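PDB 3UXF: fimbrial subunit type 1, which serves as the major structural subunit of the fimbriae that this Gram-positive bacterium displays on its cell surface. Local coordinates for residues V356-T361 against G418-N423; A427-N432 against R466-K471. All coordinates share one frame; numbering follows the deposited sequence.

Contact 1 of 2, residues V356-T361 against G418-N423. Unlike the reference sequence in segment 356-361: Ile357 (reference Val).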
ATOM      1  N   VAL A 356     -10.818  20.296  17.772  1.00 11.62           N
ATOM      2  CA  VAL A 356     -11.527  21.548  17.576  1.00 11.36           C
ATOM      3  C   VAL A 356     -11.613  22.228  18.927  1.00 12.65           C
ATOM      4  O   VAL A 356     -11.989  21.596  19.911  1.00 13.32           O
ATOM      5  CB  VAL A 356     -12.956  21.294  17.056  1.00 10.50           C
ATOM      6  CG1 VAL A 356     -13.740  22.575  17.016  1.00 11.17           C
ATOM      7  CG2 VAL A 356     -12.875  20.629  15.651  1.00 12.33           C
ATOM      8  N   ILE A 357     -11.239  23.503  18.998  1.00  9.37           N
ATOM      9  CA  ILE A 357     -11.480  24.268  20.230  1.00 11.08           C
ATOM     10  C   ILE A 357     -12.622  25.230  19.955  1.00 11.91           C
ATOM     11  O   ILE A 357     -12.493  26.089  19.074  1.00 11.24           O
ATOM     12  CB  ILE A 357     -10.241  25.054  20.696  1.00 14.34           C
ATOM     13  CG1 ILE A 357      -9.112  24.089  21.021  1.00 15.18           C
ATOM     14  CG2 ILE A 357     -10.572  25.816  21.959  1.00 16.81           C
ATOM     15  CD1 ILE A 357      -7.740  24.780  21.270  1.00 19.40           C
ATOM     16  N   LEU A 358     -13.739  25.066  20.667  1.00 11.67           N
ATOM     17  CA  LEU A 358     -14.906  25.901  20.453  1.00 12.13           C
ATOM     18  C   LEU A 358     -14.871  26.981  21.523  1.00 16.42           C
ATOM     19  O   LEU A 358     -14.862  26.664  22.717  1.00 15.20           O
ATOM     20  CB  LEU A 358     -16.153  25.024  20.576  1.00 12.84           C
ATOM     21  CG  LEU A 358     -17.526  25.612  20.238  1.00 12.65           C
ATOM     22  CD1 LEU A 358     -18.558  24.464  20.208  1.00 12.32           C
ATOM     23  CD2 LEU A 358     -17.965  26.648  21.247  1.00 13.49           C
ATOM     24  N   THR A 359     -14.844  28.246  21.097  1.00 12.74           N
ATOM     25  CA  THR A 359     -14.975  29.373  22.026  1.00 15.71           C
ATOM     26  C   THR A 359     -16.354  29.991  21.894  1.00 13.95           C
ATOM     27  O   THR A 359     -16.795  30.340  20.791  1.00 15.20           O
ATOM     28  CB  THR A 359     -13.945  30.462  21.738  1.00 17.88           C
ATOM     29  OG1 THR A 359     -12.640  29.921  21.958  1.00 17.69           O
ATOM     30  CG2 THR A 359     -14.153  31.690  22.669  1.00 21.53           C
ATOM     31  N   LYS A 360     -17.045  30.114  23.019  1.00 15.73           N
ATOM     32  CA  LYS A 360     -18.377  30.688  23.028  1.00 15.01           C
ATOM     33  C   LYS A 360     -18.327  32.132  23.494  1.00 15.99           C
ATOM     34  O   LYS A 360     -17.705  32.449  24.503  1.00 16.62           O
ATOM     35  CB  LYS A 360     -19.306  29.880  23.935  1.00 16.26           C
ATOM     36  CG  LYS A 360     -20.748  30.355  23.926  1.00 15.40           C
ATOM     37  CD  LYS A 360     -21.441  30.005  22.622  1.00 12.08           C
ATOM     38  CE  LYS A 360     -22.937  30.234  22.714  1.00 13.92           C
ATOM     39  NZ  LYS A 360     -23.294  31.676  22.659  1.00 13.93           N
ATOM     40  N   THR A 361     -18.987  33.005  22.748  1.00 14.16           N
ATOM     41  CA  THR A 361     -19.061  34.407  23.117  1.00 15.82           C
ATOM     42  C   THR A 361     -20.450  34.943  22.804  1.00 17.19           C
ATOM     43  O   THR A 361     -21.375  34.178  22.547  1.00 15.77           O
ATOM     44  CB  THR A 361     -17.978  35.246  22.409  1.00 18.44           C
ATOM     45  OG1 THR A 361     -17.877  36.527  23.040  1.00 20.81           O
ATOM     46  CG2 THR A 361     -18.313  35.432  20.942  1.00 17.67           C
ATOM     47  N   GLY A 418     -15.470  29.806  28.906  1.00 17.99           N
ATOM     48  CA  GLY A 418     -16.405  29.672  27.798  1.00 16.63           C
ATOM     49  C   GLY A 418     -15.905  28.845  26.638  1.00 17.72           C
ATOM     50  O   GLY A 418     -16.188  29.181  25.481  1.00 16.30           O
ATOM     51  N   THR A 419     -15.169  27.779  26.920  1.00 14.68           N
ATOM     52  CA  THR A 419     -14.615  26.971  25.818  1.00 13.50           C
ATOM     53  C   THR A 419     -14.901  25.499  26.011  1.00 17.61           C
ATOM     54  O   THR A 419     -15.184  25.039  27.115  1.00 15.24           O
ATOM     55  CB  THR A 419     -13.096  27.134  25.712  1.00 18.99           C
ATOM     56  OG1 THR A 419     -12.501  26.585  26.894  1.00 21.05           O
ATOM     57  CG2 THR A 419     -12.720  28.592  25.564  1.00 19.18           C
ATOM     58  N   VAL A 420     -14.807  24.734  24.933  1.00 15.61           N
ATOM     59  CA  VAL A 420     -14.849  23.278  25.070  1.00 13.68           C
ATOM     60  C   VAL A 420     -14.051  22.696  23.925  1.00 15.49           C
ATOM     61  O   VAL A 420     -14.053  23.252  22.821  1.00 14.47           O
ATOM     62  CB  VAL A 420     -16.286  22.687  25.093  1.00 14.62           C
ATOM     63  CG1 VAL A 420     -17.042  22.966  23.793  1.00 15.64           C
ATOM     64  CG2 VAL A 420     -16.266  21.180  25.388  1.00 14.06           C
ATOM     65  N   GLU A 421     -13.345  21.607  24.194  1.00 12.98           N
ATOM     66  CA  GLU A 421     -12.634  20.905  23.111  1.00 12.24           C
ATOM     67  C   GLU A 421     -13.490  19.780  22.580  1.00 12.42           C
ATOM     68  O   GLU A 421     -14.148  19.057  23.346  1.00 15.13           O
ATOM     69  CB  GLU A 421     -11.300  20.338  23.596  1.00 15.57           C
ATOM     70  CG  GLU A 421     -10.376  21.427  24.070  1.00 17.83           C
ATOM     71  CD  GLU A 421      -8.957  20.973  24.314  1.00 25.93           C
ATOM     72  OE1 GLU A 421      -8.695  19.754  24.355  1.00 23.76           O
ATOM     73  OE2 GLU A 421      -8.099  21.871  24.444  1.00 28.06           O
ATOM     74  N   ILE A 422     -13.491  19.642  21.257  1.00 12.44           N
ATOM     75  CA  ILE A 422     -14.171  18.531  20.608  1.00 11.54           C
ATOM     76  C   ILE A 422     -13.054  17.675  20.005  1.00 13.59           C
ATOM     77  O   ILE A 422     -12.427  18.038  18.991  1.00 12.85           O
ATOM     78  CB  ILE A 422     -15.144  19.033  19.543  1.00 11.31           C
ATOM     79  CG1 ILE A 422     -16.196  19.947  20.211  1.00 11.84           C
ATOM     80  CG2 ILE A 422     -15.799  17.848  18.855  1.00 12.76           C
ATOM     81  CD1 ILE A 422     -17.146  20.580  19.243  1.00 14.12           C
ATOM     82  N   ASN A 423     -12.767  16.553  20.671  1.00 10.08           N
ATOM     83  CA  ASN A 423     -11.624  15.717  20.324  1.00 12.16           C
ATOM     84  C   ASN A 423     -12.075  14.329  19.950  1.00 13.17           C
ATOM     85  O   ASN A 423     -12.595  13.638  20.827  1.00 12.80           O
ATOM     86  CB  ASN A 423     -10.730  15.531  21.556  1.00 13.80           C
ATOM     87  CG  ASN A 423     -10.147  16.835  22.081  1.00 18.34           C
ATOM     88  OD1 ASN A 423      -9.855  17.757  21.297  1.00 21.68           O
ATOM     89  ND2 ASN A 423      -9.953  16.914  23.372  1.00 17.31           N
TER
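Val420 keeps CG1 between its own N and carbonyl carbon (chi1 62°), which carries CG1 to 3.9 Å from Leu358 CB, while Leu358 turns its CG anti to the backbone N (chi1 -173°) and so sends CD1 to 4.2 Å from Val420 CG1. They belong to neighbouring antiparallel strands in the prealbumin-like beta domain of the pilin. The register shows this pairing directly: Val356 with Ile422 and Leu358 with Val420 are hydrogen-bonded pairs, whereas Ile357 with Glu421 and Thr359 with Thr419 are non-hydrogen-bonded.

On the Leu358 face, Val356 CB meets Ile422 CB at 4.0 Å, and Leu358 CD1 approaches Ile422 CD1 to 4.2 Å. This apolar face turns inward, where Leu447 touches both Leu358 and Ile422 and Phe377 covers Leu358. The opposite face is more polar. Thr359 and Thr419 lie side by side and point the same way, with Thr359 OG1 3.8 Å from Thr419 CG2. Glu421 OE1 receives Asn423 ND2 on its anti lone pair and also forms a salt bridge with Lys355.

At the far end a G1 beta bulge begins at Gly418 (phi 72°), whose O accepts Lys360 N at 2.8 Å. The side chain of Lys360 bends away from this strand and is joined covalently through NZ to Asp484 CG, an intramolecular isopeptide link. That same NZ donates to Thr361 O at 3.2 Å.

Contact 2 of 2, residues A427-N432 against R466-K471; sequences ANDYVN and RVLAEK
Ala427 to Tyr430 form a type I beta turn, and Val467 passes beside its start, with Ala427 CA 4.8 Å from Val467 CA. One backbone bond joins them: Asn428 N donates to Val467 O at 2.8 Å. The Asn428 side chain, with CG beside its own backbone N (chi1 -62°), reaches back so that OD1 accepts Val467 N at 2.7 Å, almost in line with its C=O bond (C=O...N 162°). Asn428 thus engages both the N-H and the carbonyl of Val467, much as a beta strand neighbour would.

The next turn residue serves the start of helix 469-472, whose N-cap position is Leu468. Asp429 OD1 accepts Ala469 N at 2.8 Å on its syn lone pair. Leu468 CD2 packs 3.6 Å from Asp429 OD2, the two side chains crossing at about a right angle. Alongside, Tyr430 CB rests 3.9 Å from Ala469 CB.

A water donates to Asp429 OD2 and to Glu470 OE1 and accepts Glu470 N. These bonds offer partners to two amide N-H groups of the helix's first turn, directly or through water. The helix start would be expected to favour the negative form of Asp429, and the water, donating to both carboxylates, probably eases their mutual repulsion.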
ATOM      1  N   ALA A 427     -10.308  14.859   9.259  1.00  9.77           N
ATOM      2  CA  ALA A 427     -10.261  15.972   8.322  1.00  8.96           C
ATOM      3  C   ALA A 427     -11.307  15.809   7.228  1.00  9.44           C
ATOM      4  O   ALA A 427     -11.497  14.717   6.707  1.00 10.63           O
ATOM      5  CB  ALA A 427      -8.876  16.084   7.711  1.00 11.15           C
ATOM      6  N   ASN A 428     -11.983  16.900   6.883  1.00  9.97           N
ATOM      7  CA  ASN A 428     -12.974  16.868   5.816  1.00 10.58           C
ATOM      8  C   ASN A 428     -12.313  16.681   4.461  1.00 10.93           C
ATOM      9  O   ASN A 428     -12.922  16.168   3.528  1.00 12.79           O
ATOM     10  CB  ASN A 428     -13.792  18.162   5.789  1.00 10.16           C
ATOM     11  CG  ASN A 428     -14.590  18.379   7.056  1.00  9.33           C
ATOM     12  OD1 ASN A 428     -14.165  19.106   7.947  1.00 11.22           O
ATOM     13  ND2 ASN A 428     -15.756  17.753   7.136  1.00 11.04           N
ATOM     14  N   ASP A 429     -11.063  17.114   4.359  1.00  9.72           N
ATOM     15  CA  ASP A 429     -10.347  17.073   3.089  1.00 10.87           C
ATOM     16  C   ASP A 429      -9.309  15.959   2.977  1.00 12.41           C
ATOM     17  O   ASP A 429      -8.457  15.994   2.101  1.00 11.37           O
ATOM     18  CB  ASP A 429      -9.698  18.427   2.796  1.00 10.71           C
ATOM     19  CG  ASP A 429      -8.626  18.792   3.802  1.00 13.10           C
ATOM     20  OD1 ASP A 429      -8.515  18.105   4.835  1.00 13.47           O
ATOM     21  OD2 ASP A 429      -7.896  19.769   3.555  1.00 14.80           O
ATOM     22  N   TYR A 430      -9.388  14.975   3.860  1.00  9.86           N
ATOM     23  CA  TYR A 430      -8.495  13.828   3.801  1.00  9.61           C
ATOM     24  C   TYR A 430      -9.276  12.640   4.321  1.00  8.84           C
ATOM     25  O   TYR A 430      -9.595  12.562   5.500  1.00 10.27           O
ATOM     26  CB  TYR A 430      -7.227  14.057   4.624  1.00 10.61           C
ATOM     27  CG  TYR A 430      -6.038  13.233   4.173  1.00 11.13           C
ATOM     28  CD1 TYR A 430      -4.997  13.812   3.466  1.00 12.58           C
ATOM     29  CD2 TYR A 430      -5.957  11.879   4.462  1.00 10.43           C
ATOM     30  CE1 TYR A 430      -3.910  13.068   3.058  1.00 14.16           C
ATOM     31  CE2 TYR A 430      -4.871  11.126   4.060  1.00 12.53           C
ATOM     32  CZ  TYR A 430      -3.851  11.726   3.356  1.00 16.37           C
ATOM     33  OH  TYR A 430      -2.768  10.983   2.951  1.00 17.29           O
ATOM     34  N   VAL A 431      -9.608  11.729   3.421  1.00  9.44           N
ATOM     35  CA  VAL A 431     -10.445  10.601   3.770  1.00  8.96           C
ATOM     36  C   VAL A 431     -10.070   9.381   2.949  1.00 12.25           C
ATOM     37  O   VAL A 431      -9.608   9.499   1.819  1.00 12.49           O
ATOM     38  CB  VAL A 431     -11.927  10.945   3.540  1.00 10.55           C
ATOM     39  CG1 VAL A 431     -12.172  11.273   2.077  1.00 12.70           C
ATOM     40  CG2 VAL A 431     -12.824   9.816   4.003  1.00 12.15           C
ATOM     41  N   ASN A 432     -10.269   8.209   3.530  1.00  9.51           N
ATOM     42  CA  ASN A 432      -9.962   6.961   2.852  1.00 10.68           C
ATOM     43  C   ASN A 432      -8.536   6.904   2.302  1.00 12.58           C
ATOM     44  O   ASN A 432      -8.283   6.267   1.285  1.00 13.56           O
ATOM     45  CB  ASN A 432     -10.992   6.673   1.755  1.00 12.30           C
ATOM     46  CG  ASN A 432     -12.356   6.302   2.317  1.00 14.39           C
ATOM     47  OD1 ASN A 432     -12.488   5.991   3.498  1.00 11.05           O
ATOM     48  ND2 ASN A 432     -13.373   6.332   1.467  1.00 14.43           N
ATOM     49  N   ARG A 466     -14.998  23.284   8.968  1.00 10.36           N
ATOM     50  CA  ARG A 466     -14.166  22.209   8.450  1.00  8.55           C
ATOM     51  C   ARG A 466     -12.965  22.001   9.343  1.00 11.08           C
ATOM     52  O   ARG A 466     -12.431  22.959   9.929  1.00 11.02           O
ATOM     53  CB  ARG A 466     -13.692  22.529   7.036  1.00 11.63           C
ATOM     54  CG  ARG A 466     -14.780  22.349   6.001  1.00  9.85           C
ATOM     55  CD  ARG A 466     -14.263  22.772   4.624  1.00 12.03           C
ATOM     56  NE  ARG A 466     -15.220  22.413   3.594  1.00 11.29           N
ATOM     57  CZ  ARG A 466     -15.279  22.999   2.397  1.00 12.20           C
ATOM     58  NH1 ARG A 466     -14.447  23.998   2.089  1.00 14.47           N
ATOM     59  NH2 ARG A 466     -16.193  22.594   1.511  1.00 12.97           N
ATOM     60  N   VAL A 467     -12.539  20.742   9.437  1.00 10.12           N
ATOM     61  CA  VAL A 467     -11.245  20.394   9.995  1.00 10.30           C
ATOM     62  C   VAL A 467     -10.400  20.041   8.801  1.00  9.95           C
ATOM     63  O   VAL A 467     -10.729  19.144   8.043  1.00 11.43           O
ATOM     64  CB  VAL A 467     -11.372  19.195  10.994  1.00 11.38           C
ATOM     65  CG1 VAL A 467      -9.985  18.694  11.410  1.00 11.68           C
ATOM     66  CG2 VAL A 467     -12.165  19.628  12.232  1.00 11.66           C
ATOM     67  N   LEU A 468      -9.330  20.816   8.591  1.00 10.59           N
ATOM     68  CA  LEU A 468      -8.447  20.582   7.461  1.00 11.43           C
ATOM     69  C   LEU A 468      -7.211  19.789   7.820  1.00 12.27           C
ATOM     70  O   LEU A 468      -6.642  19.955   8.897  1.00 13.79           O
ATOM     71  CB  LEU A 468      -8.034  21.926   6.868  1.00 13.80           C
ATOM     72  CG  LEU A 468      -9.222  22.769   6.370  1.00 14.90           C
ATOM     73  CD1 LEU A 468      -8.657  24.064   5.812  1.00 23.17           C
ATOM     74  CD2 LEU A 468     -10.071  22.023   5.326  1.00 15.01           C
ATOM     75  N   ALA A 469      -6.802  18.914   6.916  1.00 10.02           N
ATOM     76  CA  ALA A 469      -5.624  18.079   7.107  1.00 12.56           C
ATOM     77  C   ALA A 469      -4.409  18.907   7.479  1.00 13.12           C
ATOM     78  O   ALA A 469      -3.581  18.470   8.286  1.00 15.04           O
ATOM     79  CB  ALA A 469      -5.331  17.302   5.826  1.00 12.89           C
ATOM     80  N   GLU A 470      -4.278  20.088   6.875  1.00 14.00           N
ATOM     81  CA  GLU A 470      -3.096  20.910   7.158  1.00 15.83           C
ATOM     82  C   GLU A 470      -2.959  21.248   8.620  1.00 16.33           C
ATOM     83  O   GLU A 470      -1.827  21.413   9.100  1.00 17.16           O
ATOM     84  CB  GLU A 470      -3.095  22.180   6.298  1.00 18.11           C
ATOM     85  CG  GLU A 470      -4.300  23.068   6.496  1.00 23.84           C
ATOM     86  CD  GLU A 470      -4.613  23.967   5.260  1.00 34.52           C
ATOM     87  OE1 GLU A 470      -5.086  23.465   4.189  1.00 27.80           O
ATOM     88  OE2 GLU A 470      -4.401  25.197   5.381  1.00 38.76           O
ATOM     89  N   LYS A 471      -4.085  21.362   9.332  1.00 13.45           N
ATOM     90  CA  LYS A 471      -4.040  21.595  10.769  1.00 14.97           C
ATOM     91  C   LYS A 471      -3.954  20.261  11.492  1.00 12.86           C
ATOM     92  O   LYS A 471      -3.106  20.091  12.372  1.00 12.86           O
ATOM     93  CB  LYS A 471      -5.229  22.436  11.253  1.00 16.73           C
ATOM     94  CG  LYS A 471      -5.123  23.897  10.791  1.00 23.32           C
ATOM     95  CD  LYS A 471      -5.985  24.806  11.637  1.00 26.03           C
ATOM     96  CE  LYS A 471      -5.845  26.270  11.215  1.00 36.64           C
ATOM     97  NZ  LYS A 471      -4.440  26.742  11.292  1.00 37.38           N
TER
HETATM   98  O   HOH W   1      -5.501  20.715   4.327  1.00 14.52           O

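Contacts 1 and 2 lie in series along the chain: strand 419-426, which supplies one side of contact 1, runs on into the turn of contact 2. Their centres are 19 Å apart, yet they meet where Val356 CG2 packs 3.6 Å from Val467 CG2. Strand 344-362 serves both, pairing directly in contact 1 and bonding Ala427 through Lys352 beside contact 2. Contact 1 is only partly buried, with an apolar inner face and a mixed outer one, where Ile357 stands among threonines and Glu421; contact 2 is buried. Main-chain hydrogen bonds between strands dominate contact 1, whereas two of the three bonds across contact 2 use side-chain oxygens, as suits a turn meeting a helix start.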